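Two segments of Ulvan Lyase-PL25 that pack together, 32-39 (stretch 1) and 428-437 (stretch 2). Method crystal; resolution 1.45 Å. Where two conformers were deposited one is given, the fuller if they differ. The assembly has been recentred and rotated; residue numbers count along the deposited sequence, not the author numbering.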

# COMPACT_ATOMS: atom_id res chain seq x y z
N ASN A 32 15.83 -2.06 13.10
CA ASN A 32 15.03 -1.31 14.08
C ASN A 32 13.57 -1.15 13.67
O ASN A 32 12.88 -0.30 14.23
CB ASN A 32 15.64 0.06 14.37
CG ASN A 32 15.65 0.97 13.18
OD1 ASN A 32 15.41 0.56 12.04
ND2 ASN A 32 15.91 2.26 13.44
N GLY A 33 13.05 -1.97 12.76
CA GLY A 33 11.64 -1.87 12.44
C GLY A 33 10.77 -2.23 13.63
O GLY A 33 11.18 -2.96 14.52
N VAL A 34 9.53 -1.69 13.64
CA VAL A 34 8.56 -2.02 14.67
C VAL A 34 7.21 -2.36 14.05
O VAL A 34 6.87 -1.91 12.95
CB VAL A 34 8.35 -0.93 15.75
CG1 VAL A 34 9.68 -0.51 16.33
CG2 VAL A 34 7.60 0.26 15.20
N GLY A 35 6.43 -3.16 14.79
CA GLY A 35 5.06 -3.45 14.38
C GLY A 35 5.03 -4.17 13.05
O GLY A 35 5.68 -5.20 12.88
N ASN A 36 4.25 -3.65 12.11
CA ASN A 36 4.33 -4.03 10.69
C ASN A 36 5.09 -2.91 10.01
O ASN A 36 4.54 -1.82 9.82
CB ASN A 36 2.94 -4.14 10.06
CG ASN A 36 2.13 -5.25 10.61
OD1 ASN A 36 2.64 -6.24 11.13
ND2 ASN A 36 0.82 -5.09 10.52
N PRO A 37 6.36 -3.09 9.64
CA PRO A 37 7.13 -1.93 9.17
C PRO A 37 6.84 -1.51 7.74
O PRO A 37 7.27 -0.42 7.35
CB PRO A 37 8.58 -2.37 9.30
CG PRO A 37 8.57 -3.42 10.35
CD PRO A 37 7.25 -4.14 10.16
N LEU A 38 6.10 -2.34 7.00
CA LEU A 38 5.83 -2.18 5.59
C LEU A 38 4.45 -2.75 5.31
O LEU A 38 3.97 -3.63 6.03
CB LEU A 38 6.80 -3.01 4.75
CG LEU A 38 8.29 -2.73 4.89
CD1 LEU A 38 9.08 -3.88 4.29
CD2 LEU A 38 8.63 -1.42 4.22
N ALA A 39 3.84 -2.29 4.20
CA ALA A 39 2.60 -2.87 3.69
C ALA A 39 2.43 -2.44 2.24
O ALA A 39 2.93 -1.39 1.84
CB ALA A 39 1.37 -2.43 4.48
N MET A 428 11.75 -5.19 -3.97
CA MET A 428 10.76 -5.21 -2.91
C MET A 428 11.46 -5.10 -1.58
O MET A 428 12.58 -5.59 -1.42
CB MET A 428 9.91 -6.49 -3.00
CG MET A 428 8.80 -6.59 -1.97
SD MET A 428 7.80 -8.10 -2.15
CE MET A 428 6.66 -7.64 -3.46
N LEU A 429 10.78 -4.47 -0.63
CA LEU A 429 11.22 -4.41 0.77
C LEU A 429 10.50 -5.46 1.59
O LEU A 429 9.32 -5.77 1.35
CB LEU A 429 10.95 -3.02 1.33
CG LEU A 429 11.88 -1.97 0.76
CD1 LEU A 429 11.30 -0.59 0.87
CD2 LEU A 429 13.22 -2.02 1.47
N VAL A 430 11.21 -6.03 2.58
CA VAL A 430 10.70 -7.12 3.39
C VAL A 430 11.09 -6.84 4.83
O VAL A 430 12.22 -6.41 5.10
CB VAL A 430 11.32 -8.47 2.98
CG1 VAL A 430 10.54 -9.63 3.62
CG2 VAL A 430 11.37 -8.62 1.49
N ALA A 431 10.17 -7.10 5.76
CA ALA A 431 10.43 -7.00 7.20
C ALA A 431 10.25 -8.37 7.83
O ALA A 431 9.22 -9.01 7.66
CB ALA A 431 9.47 -5.99 7.84
N GLU A 432 11.26 -8.81 8.57
CA GLU A 432 11.27 -10.13 9.20
C GLU A 432 10.69 -9.98 10.60
O GLU A 432 11.39 -9.72 11.58
CB GLU A 432 12.70 -10.67 9.25
CG GLU A 432 12.89 -12.02 9.91
CD GLU A 432 14.34 -12.36 10.09
OE1 GLU A 432 15.20 -11.46 9.96
OE2 GLU A 432 14.63 -13.53 10.37
N LYS A 433 9.37 -10.12 10.71
CA LYS A 433 8.69 -9.96 11.98
C LYS A 433 8.93 -11.17 12.86
O LYS A 433 8.56 -12.30 12.51
CB LYS A 433 7.19 -9.79 11.75
CG LYS A 433 6.86 -8.57 10.92
CD LYS A 433 5.37 -8.31 10.90
CE LYS A 433 4.63 -9.34 10.08
NZ LYS A 433 3.17 -9.06 10.03
N VAL A 434 9.55 -10.95 14.02
CA VAL A 434 9.79 -11.99 15.01
C VAL A 434 9.10 -11.55 16.29
O VAL A 434 8.12 -12.17 16.72
CB VAL A 434 11.29 -12.23 15.20
CG1 VAL A 434 11.54 -13.35 16.20
CG2 VAL A 434 11.92 -12.57 13.88
N SER A 435 9.59 -10.49 16.91
CA SER A 435 8.79 -9.77 17.88
C SER A 435 8.28 -8.52 17.20
O SER A 435 8.34 -8.39 15.98
CB SER A 435 9.59 -9.44 19.13
OG SER A 435 10.57 -8.50 18.82
N ASP A 436 7.75 -7.59 17.98
CA ASP A 436 7.25 -6.36 17.36
C ASP A 436 8.25 -5.21 17.43
O ASP A 436 7.90 -4.10 17.02
CB ASP A 436 5.89 -5.98 17.92
CG ASP A 436 5.88 -5.79 19.39
OD1 ASP A 436 6.96 -5.81 20.03
OD2 ASP A 436 4.76 -5.62 19.93
N GLU A 437 9.48 -5.45 17.85
CA GLU A 437 10.53 -4.44 17.78
C GLU A 437 11.82 -5.09 17.28
O GLU A 437 11.93 -6.31 17.21
CB GLU A 437 10.74 -3.73 19.11
CG GLU A 437 9.48 -3.06 19.68
CD GLU A 437 9.75 -2.36 20.99
OE1 GLU A 437 10.79 -1.68 21.10
OE2 GLU A 437 8.94 -2.50 21.92
O HOH W 1 5.86 -7.48 14.44

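The shortest direct polar contact between the two stretches is a backbone hydrogen bond, from Gly35 N to Asp436 O, 2.8 Å long and nearly straight, with an N-H...O angle of 164°. The same carbonyl also receives a CA-H...O contact from the preceding residue, with Val34 CA 3.2 Å from Asp436 O, so that one acceptor anchors two consecutive residues of the loop. The backbones run close together here, the CA atoms of Gly35 and Asp436 lying 4.7 Å apart. Gly35 adopts phi/psi of 62/-128°, and its positive phi by itself favours glycine; a CB at this position would point away from the other stretch.

The carbonyl of Gly35 is used as well. Water 1 donates to Gly35 O at 2.8 Å and to Ser435 O at 3.1 Å, bridging two backbone acceptors that could not bond to each other directly. Amide and carbonyl of a single glycine are thus both tied to the loop that follows strand 428-433, one directly and the other through solvent.

A second direct hydrogen bond joins side chains, with Lys433 NZ donating to Asn36 OD1 over 3.1 Å. The CA-to-CB bond of Lys433 points toward stretch 1, and its chain (chi1 m, chi2 t, chi3 m, chi4 t) carries the amine to the amide oxygen; this is one of two deposited conformers. Asn36 starts out away from stretch 2, but with chi1 at -66° its end comes nearer. The CA atoms of this pair are 7.5 Å apart, a gap suited to a long side chain reaching a short one. On its way the aliphatic part of the lysine passes the loop backbone, with Lys433 CD 3.7 Å from Gly35 O, so the residue contributes packing as well as a charged donor.

Beyond the polar contacts, the interface becomes apolar and buried. Leu429, Ala431 and Lys433 alternate along the strand with their CA-to-CB bonds toward stretch 1, whereas those of Val430 and Glu432 point away. Ala431 presents only a methyl group, which lets Pro37 come in closely: Pro37 CD lies 3.7 Å from Ala431 CB. Leu38 has the largest area covered across the contact, 79 Å² of the 443 Å² buried in total. In its m,t rotamer it places CD1 3.6 Å from Leu429 CB and 4.1 Å from Ala431 CB, and the same methyl rests against the strand backbone, 3.4 Å from Leu429 C.

At the other end, Val34 and Glu437 pack more loosely, with Val34 CG1 4.2 Å from Glu437 CG, so the methylene portion of the acidic side chain meets the valine. Gly33 O approaches Glu437 C to 3.5 Å. Gly33 is buried and tightly fitted within its own stretch: an ideal CB would lie 3.0 Å from Pro37 CG, a clash that the absence of a side chain avoids. Within the second loop, a weak hydrogen bond from Glu437 N to Ser435 OG (3.4 Å) spans Asp436, whose carbonyl receives the Gly35 amide.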